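Extracellular solute-binding protein, family 1 (Trichodesmium erythraeum IMS101, PDB 6G7N) probably serves as the periplasmic iron-binding component of an ABC transporter, capturing iron(III) for uptake into the cell. Local coordinates at residues S118-L123 / F221-G226; G130-R135 / G189-A194; V231-G236 / T294-Y299. All blocks are in the same frame, centred on the assembly; numbering follows the deposited sequence.

Interaction 1 of 3, residues S118-L123 / F221-G226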
loop_
_atom_site.group_PDB
_atom_site.type_symbol
_atom_site.label_atom_id
_atom_site.label_comp_id
_atom_site.label_asym_id
_atom_site.label_seq_id
_atom_site.Cartn_x
_atom_site.Cartn_y
_atom_site.Cartn_z
ATOM N N SER A 118 2.417 9.678 -18.747
ATOM C CA SER A 118 3.341 10.602 -18.085
ATOM C C SER A 118 3.056 10.686 -16.596
ATOM O O SER A 118 3.821 10.145 -15.779
ATOM C CB SER A 118 3.300 11.981 -18.764
ATOM O OG SER A 118 1.996 12.509 -18.808
ATOM N N THR A 119 1.970 11.365 -16.244
ATOM C CA THR A 119 1.672 11.706 -14.871
ATOM C C THR A 119 0.264 11.261 -14.463
ATOM O O THR A 119 -0.600 11.000 -15.298
ATOM C CB THR A 119 1.753 13.226 -14.665
ATOM O OG1 THR A 119 0.762 13.808 -15.495
ATOM C CG2 THR A 119 3.151 13.775 -15.037
ATOM N N TYR A 120 0.004 11.266 -13.151
ATOM C CA TYR A 120 -1.349 11.114 -12.655
ATOM C C TYR A 120 -2.221 12.261 -13.173
ATOM O O TYR A 120 -3.388 12.063 -13.531
ATOM C CB TYR A 120 -1.406 11.114 -11.114
ATOM C CG TYR A 120 -0.608 9.992 -10.468
ATOM C CD1 TYR A 120 -1.034 8.680 -10.516
ATOM C CD2 TYR A 120 0.594 10.264 -9.825
ATOM C CE1 TYR A 120 -0.300 7.642 -9.931
ATOM C CE2 TYR A 120 1.342 9.256 -9.259
ATOM C CZ TYR A 120 0.913 7.946 -9.322
ATOM O OH TYR A 120 1.713 6.952 -8.781
ATOM N N GLU A 121 -1.670 13.476 -13.214
ATOM C CA GLU A 121 -2.418 14.656 -13.608
ATOM C C GLU A 121 -2.951 14.527 -15.020
ATOM O O GLU A 121 -4.074 14.953 -15.313
ATOM C CB GLU A 121 -1.541 15.910 -13.448
ATOM C CG GLU A 121 -1.300 16.298 -11.974
ATOM C CD GLU A 121 -0.272 15.459 -11.192
ATOM O OE1 GLU A 121 0.461 14.639 -11.771
ATOM O OE2 GLU A 121 -0.236 15.669 -9.953
ATOM N N ASP A 122 -2.160 13.937 -15.913
ATOM C CA ASP A 122 -2.524 13.778 -17.321
ATOM C C ASP A 122 -3.751 12.904 -17.513
ATOM O O ASP A 122 -4.422 12.972 -18.554
ATOM C CB ASP A 122 -1.318 13.192 -18.082
ATOM C CG ASP A 122 -1.644 12.690 -19.482
ATOM O OD1 ASP A 122 -1.567 13.526 -20.359
ATOM O OD2 ASP A 122 -1.831 11.459 -19.742
ATOM N N LEU A 123 -4.089 12.076 -16.515
ATOM C CA LEU A 123 -5.244 11.187 -16.630
ATOM C C LEU A 123 -6.584 11.913 -16.644
ATOM O O LEU A 123 -7.599 11.302 -16.994
ATOM C CB LEU A 123 -5.230 10.143 -15.510
ATOM C CG LEU A 123 -3.953 9.305 -15.486
ATOM C CD1 LEU A 123 -4.019 8.323 -14.332
ATOM C CD2 LEU A 123 -3.767 8.597 -16.822
ATOM N N PHE A 221 5.172 3.601 -14.174
ATOM C CA PHE A 221 5.411 4.334 -12.926
ATOM C C PHE A 221 5.292 5.828 -13.223
ATOM O O PHE A 221 6.147 6.378 -13.906
ATOM C CB PHE A 221 6.813 3.997 -12.397
ATOM C CG PHE A 221 6.995 2.528 -12.093
ATOM C CD1 PHE A 221 6.359 1.935 -11.024
ATOM C CD2 PHE A 221 7.795 1.730 -12.888
ATOM C CE1 PHE A 221 6.491 0.598 -10.711
ATOM C CE2 PHE A 221 7.937 0.373 -12.599
ATOM C CZ PHE A 221 7.290 -0.193 -11.509
ATOM N N PRO A 222 4.240 6.524 -12.719
ATOM C CA PRO A 222 4.027 7.871 -13.185
ATOM C C PRO A 222 4.922 8.909 -12.504
ATOM O O PRO A 222 5.523 8.674 -11.444
ATOM C CB PRO A 222 2.545 8.128 -12.844
ATOM C CG PRO A 222 1.944 6.772 -12.672
ATOM C CD PRO A 222 3.054 6.012 -12.021
ATOM N N ASN A 223 4.980 10.072 -13.151
ATOM C CA ASN A 223 5.620 11.277 -12.615
ATOM C C ASN A 223 7.146 11.124 -12.446
ATOM O O ASN A 223 7.766 11.824 -11.639
ATOM C CB ASN A 223 4.966 11.809 -11.318
ATOM C CG ASN A 223 3.507 12.231 -11.501
ATOM O OD1 ASN A 223 2.672 11.447 -11.932
ATOM N ND2 ASN A 223 3.190 13.504 -11.171
ATOM N N GLN A 224 7.763 10.316 -13.312
ATOM C CA GLN A 224 9.209 10.113 -13.254
ATOM C C GLN A 224 10.036 11.328 -13.569
ATOM O O GLN A 224 11.173 11.408 -13.113
ATOM C CB GLN A 224 9.616 8.970 -14.189
ATOM C CG GLN A 224 9.063 7.633 -13.728
ATOM C CD GLN A 224 9.613 7.244 -12.381
ATOM O OE1 GLN A 224 10.830 6.948 -12.255
ATOM N NE2 GLN A 224 8.771 7.288 -11.334
ATOM N N ASN A 225 9.505 12.231 -14.382
ATOM C CA ASN A 225 10.212 13.438 -14.740
ATOM C C ASN A 225 9.912 14.586 -13.806
ATOM O O ASN A 225 10.415 15.684 -14.002
ATOM C CB ASN A 225 9.952 13.815 -16.208
ATOM C CG ASN A 225 10.513 12.784 -17.160
ATOM O OD1 ASN A 225 11.576 12.237 -16.921
ATOM N ND2 ASN A 225 9.791 12.494 -18.212
ATOM N N GLY A 226 9.127 14.317 -12.762
ATOM C CA GLY A 226 8.753 15.290 -11.748
ATOM C C GLY A 226 8.976 14.716 -10.376
ATOM O O GLY A 226 10.102 14.321 -10.031
HETATM O O HOH W 1 6.644 8.959 -15.645
#

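Interaction 2 of 3, residues G130-R135 / G189-A194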
loop_
_atom_site.group_PDB
_atom_site.type_symbol
_atom_site.label_atom_id
_atom_site.label_comp_id
_atom_site.label_asym_id
_atom_site.label_seq_id
_atom_site.Cartn_x
_atom_site.Cartn_y
_atom_site.Cartn_z
ATOM N N GLY A 130 -13.677 7.701 -21.821
ATOM C CA GLY A 130 -14.171 6.354 -22.100
ATOM C C GLY A 130 -13.129 5.265 -21.929
ATOM O O GLY A 130 -13.425 4.123 -22.277
ATOM N N LYS A 131 -11.943 5.596 -21.393
ATOM C CA LYS A 131 -10.803 4.664 -21.440
ATOM C C LYS A 131 -10.287 4.189 -20.090
ATOM O O LYS A 131 -9.462 3.281 -20.093
ATOM C CB LYS A 131 -9.644 5.254 -22.266
ATOM C CG LYS A 131 -10.042 5.430 -23.731
ATOM C CD LYS A 131 -8.976 6.011 -24.624
ATOM C CE LYS A 131 -9.441 5.955 -26.085
ATOM N NZ LYS A 131 -8.347 6.253 -27.051
ATOM N N ILE A 132 -10.757 4.773 -18.980
ATOM C CA ILE A 132 -10.124 4.499 -17.672
ATOM C C ILE A 132 -10.998 3.575 -16.849
ATOM O O ILE A 132 -12.210 3.784 -16.729
ATOM C CB ILE A 132 -9.884 5.796 -16.887
ATOM C CG1 ILE A 132 -9.026 6.737 -17.708
ATOM C CG2 ILE A 132 -9.236 5.501 -15.531
ATOM C CD1 ILE A 132 -8.561 7.994 -17.021
ATOM N N VAL A 133 -10.387 2.552 -16.238
ATOM C CA VAL A 133 -11.064 1.731 -15.230
ATOM C C VAL A 133 -10.335 1.881 -13.877
ATOM O O VAL A 133 -9.103 1.861 -13.790
ATOM C CB VAL A 133 -11.205 0.255 -15.653
ATOM C CG1 VAL A 133 -12.217 0.102 -16.791
ATOM C CG2 VAL A 133 -9.891 -0.375 -16.016
ATOM N N ILE A 134 -11.130 2.004 -12.822
ATOM C CA ILE A 134 -10.606 2.105 -11.466
ATOM C C ILE A 134 -11.725 1.661 -10.511
ATOM O O ILE A 134 -12.914 1.805 -10.803
ATOM C CB ILE A 134 -10.099 3.536 -11.149
ATOM C CG1 ILE A 134 -9.313 3.591 -9.823
ATOM C CG2 ILE A 134 -11.248 4.539 -11.117
ATOM C CD1 ILE A 134 -8.542 4.887 -9.631
ATOM N N ARG A 135 -11.324 1.128 -9.358
ATOM C CA ARG A 135 -12.287 0.677 -8.351
ATOM C C ARG A 135 -12.901 1.845 -7.585
ATOM O O ARG A 135 -12.555 3.025 -7.796
ATOM C CB ARG A 135 -11.620 -0.325 -7.413
ATOM C CG ARG A 135 -10.656 0.281 -6.427
ATOM C CD ARG A 135 -9.843 -0.755 -5.740
ATOM N NE ARG A 135 -10.597 -1.632 -4.869
ATOM C CZ ARG A 135 -10.039 -2.651 -4.206
ATOM N NH1 ARG A 135 -8.737 -2.919 -4.355
ATOM N NH2 ARG A 135 -10.785 -3.409 -3.422
ATOM N N GLY A 189 -11.323 -1.175 -20.584
ATOM C CA GLY A 189 -10.591 0.073 -20.510
ATOM C C GLY A 189 -9.274 -0.082 -21.234
ATOM O O GLY A 189 -8.810 -1.226 -21.449
ATOM N N ASP A 190 -8.633 1.044 -21.579
ATOM C CA ASP A 190 -7.262 0.995 -22.085
ATOM C C ASP A 190 -6.235 1.162 -20.972
ATOM O O ASP A 190 -5.102 0.705 -21.125
ATOM C CB ASP A 190 -7.026 2.031 -23.193
ATOM C CG ASP A 190 -7.743 1.697 -24.496
ATOM O OD1 ASP A 190 -8.223 0.560 -24.680
ATOM O OD2 ASP A 190 -7.815 2.620 -25.320
ATOM N N ILE A 191 -6.597 1.869 -19.898
ATOM C CA ILE A 191 -5.706 2.081 -18.766
ATOM C C ILE A 191 -6.515 1.958 -17.486
ATOM O O ILE A 191 -7.738 2.111 -17.467
ATOM C CB ILE A 191 -4.948 3.435 -18.839
ATOM C CG1 ILE A 191 -5.915 4.606 -18.760
ATOM C CG2 ILE A 191 -4.043 3.509 -20.055
ATOM C CD1 ILE A 191 -5.204 5.946 -18.631
ATOM N N GLY A 192 -5.805 1.694 -16.397
ATOM C CA GLY A 192 -6.410 1.685 -15.074
ATOM C C GLY A 192 -5.390 1.988 -14.032
ATOM O O GLY A 192 -4.210 2.082 -14.337
ATOM N N LEU A 193 -5.852 2.193 -12.792
ATOM C CA LEU A 193 -4.939 2.342 -11.651
ATOM C C LEU A 193 -5.063 1.117 -10.771
ATOM O O LEU A 193 -6.166 0.641 -10.499
ATOM C CB LEU A 193 -5.228 3.602 -10.830
ATOM C CG LEU A 193 -5.011 4.943 -11.497
ATOM C CD1 LEU A 193 -5.175 6.156 -10.580
ATOM C CD2 LEU A 193 -3.631 5.094 -12.121
ATOM N N ALA A 194 -3.918 0.606 -10.326
ATOM C CA ALA A 194 -3.877 -0.549 -9.417
ATOM C C ALA A 194 -2.524 -0.564 -8.735
ATOM O O ALA A 194 -1.581 0.067 -9.200
ATOM C CB ALA A 194 -4.136 -1.852 -10.152
HETATM O O HOH W 2 -8.428 0.252 -8.929
#

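Interaction 3 of 3, residues V231-G236 / T294-Y299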
loop_
_atom_site.group_PDB
_atom_site.type_symbol
_atom_site.label_atom_id
_atom_site.label_comp_id
_atom_site.label_asym_id
_atom_site.label_seq_id
_atom_site.Cartn_x
_atom_site.Cartn_y
_atom_site.Cartn_z
ATOM N N VAL A 231 4.023 5.952 -3.667
ATOM C CA VAL A 231 4.286 4.715 -2.971
ATOM C C VAL A 231 3.550 4.695 -1.652
ATOM O O VAL A 231 3.278 5.722 -1.022
ATOM C CB VAL A 231 5.797 4.429 -2.822
ATOM C CG1 VAL A 231 6.420 4.246 -4.204
ATOM C CG2 VAL A 231 6.532 5.486 -2.027
ATOM N N ASN A 232 3.269 3.489 -1.200
ATOM C CA ASN A 232 2.565 3.300 0.076
ATOM C C ASN A 232 3.130 2.047 0.724
ATOM O O ASN A 232 4.033 1.412 0.151
ATOM C CB ASN A 232 1.048 3.281 -0.190
ATOM C CG ASN A 232 0.176 3.709 0.987
ATOM O OD1 ASN A 232 0.562 3.578 2.162
ATOM N ND2 ASN A 232 -1.037 4.200 0.684
ATOM N N ILE A 233 2.644 1.707 1.927
ATOM C CA ILE A 233 3.328 0.711 2.750
ATOM C C ILE A 233 2.395 -0.353 3.293
ATOM O O ILE A 233 1.200 -0.128 3.531
ATOM C CB ILE A 233 4.058 1.391 3.938
ATOM C CG1 ILE A 233 3.124 2.278 4.771
ATOM C CG2 ILE A 233 5.251 2.171 3.432
ATOM C CD1 ILE A 233 3.694 2.665 6.125
ATOM N N SER A 234 3.008 -1.521 3.549
ATOM C CA SER A 234 2.565 -2.474 4.554
ATOM C C SER A 234 3.369 -2.161 5.807
ATOM O O SER A 234 4.582 -2.001 5.713
ATOM C CB SER A 234 2.881 -3.921 4.126
ATOM O OG SER A 234 2.199 -4.318 2.965
ATOM N N GLY A 235 2.733 -2.040 6.962
ATOM C CA GLY A 235 3.495 -1.597 8.120
ATOM C C GLY A 235 2.842 -1.903 9.431
ATOM O O GLY A 235 1.860 -2.618 9.516
ATOM N N GLY A 236 3.455 -1.381 10.480
ATOM C CA GLY A 236 2.953 -1.660 11.823
ATOM C C GLY A 236 3.615 -0.861 12.892
ATOM O O GLY A 236 4.515 -0.058 12.652
ATOM N N THR A 294 7.362 12.341 -0.405
ATOM C CA THR A 294 6.307 12.740 0.530
ATOM C C THR A 294 6.176 11.736 1.675
ATOM O O THR A 294 6.191 10.527 1.464
ATOM C CB THR A 294 4.968 12.823 -0.227
ATOM O OG1 THR A 294 5.058 13.848 -1.223
ATOM C CG2 THR A 294 3.774 13.151 0.684
ATOM N N ASN A 295 6.042 12.239 2.912
ATOM C CA ASN A 295 5.836 11.329 4.014
ATOM C C ASN A 295 4.440 10.721 3.909
ATOM O O ASN A 295 3.436 11.433 3.800
ATOM C CB ASN A 295 6.038 12.051 5.356
ATOM C CG ASN A 295 5.979 11.069 6.492
ATOM O OD1 ASN A 295 4.885 10.649 6.916
ATOM N ND2 ASN A 295 7.133 10.648 6.970
ATOM N N VAL A 296 4.368 9.386 3.996
ATOM C CA VAL A 296 3.105 8.689 3.746
ATOM C C VAL A 296 2.042 8.994 4.809
ATOM O O VAL A 296 0.865 8.749 4.558
ATOM C CB VAL A 296 3.313 7.172 3.561
ATOM C CG1 VAL A 296 4.197 6.895 2.342
ATOM C CG2 VAL A 296 3.892 6.516 4.793
ATOM N N SER A 297 2.432 9.544 5.967
ATOM C CA SER A 297 1.416 9.995 6.939
ATOM C C SER A 297 0.457 11.029 6.361
ATOM O O SER A 297 -0.669 11.120 6.826
ATOM C CB SER A 297 2.044 10.548 8.206
ATOM O OG SER A 297 2.726 11.758 7.991
ATOM N N VAL A 298 0.903 11.803 5.367
ATOM C CA VAL A 298 0.024 12.778 4.694
ATOM C C VAL A 298 -1.242 12.109 4.184
ATOM O O VAL A 298 -2.318 12.722 4.133
ATOM C CB VAL A 298 0.803 13.449 3.520
ATOM C CG1 VAL A 298 -0.119 14.190 2.582
ATOM C CG2 VAL A 298 1.872 14.368 4.091
ATOM N N TYR A 299 -1.105 10.851 3.748
ATOM C CA TYR A 299 -2.239 10.109 3.155
ATOM C C TYR A 299 -3.339 9.930 4.143
ATOM O O TYR A 299 -4.530 9.967 3.822
ATOM C CB TYR A 299 -1.882 8.687 2.720
ATOM C CG TYR A 299 -0.733 8.558 1.781
ATOM C CD1 TYR A 299 -0.233 9.657 1.101
ATOM C CD2 TYR A 299 -0.111 7.330 1.609
ATOM C CE1 TYR A 299 0.885 9.545 0.289
ATOM C CE2 TYR A 299 0.979 7.208 0.770
ATOM C CZ TYR A 299 1.473 8.323 0.114
ATOM O OH TYR A 299 2.574 8.229 -0.696
HETATM O O HOH W 3 4.632 8.627 -2.275
#

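Interaction 1 of 3, residues S118-L123 / F221-G226
N223 reaches across to T119, the backbone N of Y120 and the carboxylate of E121, while P222 lies over the Y120 ring. Segment 221-226 is a loop in which N223 opens a type I beta turn closing at G226; 118-123 runs from a loop into a short 3-10 turn at 121-123, and T119 forms an ST motif, its OG1 accepting from D122 N. The N223 side chain crosses those of T119, Y120 and E121 at about a right angle. CG stands anti to its carbonyl carbon (chi1 -62°), and the two ends of the amide have different tasks. N223 OD1 takes Y120 N on a lone pair at 2.9 Å, within the carbonyl plane. N223 ND2 donates almost straight to E121 OE1 at 3.0 Å, meeting the carboxylate on its syn side although the two flat groups are turned 61° apart. The other carboxylate oxygen, E121 OE2, is held by H153 and R227. P222 makes a CH-pi contact, its CB standing 3.9 Å from the Y120 ring centroid, while P222 CG approaches Y120 CE1 at 3.6 Å over the same face. The ring ends in a hydroxyl bonded to R103 O and H230 N, which places it between strand 96-108 and the loop before strand 231-239. An alanine in place of Y120 would probably leave P222 without the ring beneath its CB and CG, and R103 O and H230 N without their hydroxyl partner. On the backbone, N223 N donates to S118 O over 2.9 Å, at an N-H...O angle of 177°.

Interaction 2 of 3, residues G130-R135 / G189-A194
K131 O accepts two backbone N-H groups from the opposing segment, both donors tilted out of the carbonyl plane. D190 N donates to K131 O at 2.8 Å, a bent bond. I191 N reaches K131 O at 3.2 Å and is nearly straight, at 172°. One residue pair further on, V133 N donates to I191 O at 3.0 Å. The ladder then weakens, for L193 N reaches V133 O over a weak 3.4 Å bond. Beyond it a water completes the pairing, accepting from R135 N and donating to L193 O. Backbone bonds continue on the outer sides: I132 with N168 and A170; D190, G192 and A194 with strand 96-108. K131 NZ stands 4.1 Å from D190 OD2, beyond a salt bridge, while the lysine's CD passes nearer to that oxygen. Apolar groups fill the rest: I132 CG1 packs on I191 CG1. I134 and L193 lie side by side, pointing the same way, with I134 CD1 3.7 Å from L193 CD1. G192 CA sits 3.0 Å from V133 O, a closeness that a side chain at that glycine would turn into a clash. Strands 132-133 and 191-195 are thus parallel neighbours linked through helices 140-167 and 177-186, a beta-alpha-beta crossover of the kind on which the alpha/beta domains of periplasmic binding proteins are built.

Interaction 3 of 3, residues V231-G236 / T294-Y299
Y299, in helix 297-301, and V296 lean on strand 231-239 at V231, N232 and I233. The joint is a helix-on-sheet contact of the solute-binding protein fold, some 10 Å from the bound D-amino acids at the side chain of N232. Two conformers of Y299 were modelled, and the account concerns one of them.

Hydrogen bonding centres on the phenol. Y299 OH donates to V231 O at 2.6 Å, with the hydroxyl in the plane of that carbonyl and the oxygen at the edge of the ring. A water donates to the same hydroxyl and accepts from V231 N at 3.1 Å, bridging the tyrosine back to the residue whose carbonyl it holds.

The N232 amide and the Y299 ring slide past each other in opposite directions, their planes 67° apart. N232 CG lies anti to its backbone N (chi1 -154°), and N232 ND2 comes to 3.4 Å from Y299 CD2, obliquely to the ring. The amide has polar partners of its own: OD1 accepts from I233 N and from A60 N, while ND2 makes a weak bond to D59.

The apolar pair is V296 CG2 with I233 CD1, 4.1 Å apart. V296 CG1 packs against the carbonyl oxygen V231 O at 3.7 Å, and V296 CA stands over the centre of the Y299 ring.

N295, ahead of the turn that leads into the helix, makes a capping bond: N295 OD1 accepts from S297 N at 2.9 Å and also from S297 OG, the two donors arriving from opposite faces of the amide plane.

In the conformer described, the buried phenol therefore both donates and accepts: it holds V231 O directly and V231 N through the water, tying the helix to the sheet by directional bonds as well as by van der Waals contact.

Interaction 2 lies along the chain inside the loop closed by interaction 1, and the two meet at L123, whose CD2 packs on I191 CD1 and whose CD1 packs on L193. Interaction 3 follows in series and touches neither, its nearest atoms about 6 Å from interaction 1 and about 10 Å from interaction 2; its centre is also the closest to the middle of the chain. Interactions 2 and 3 are buried and reach the same mixed sheet, one through strand-to-strand backbone bonds, the other through a tyrosine hydroxyl from a helix. Interaction 1, partly buried, joins two loops mainly by an asparagine amide and a proline-tyrosine contact.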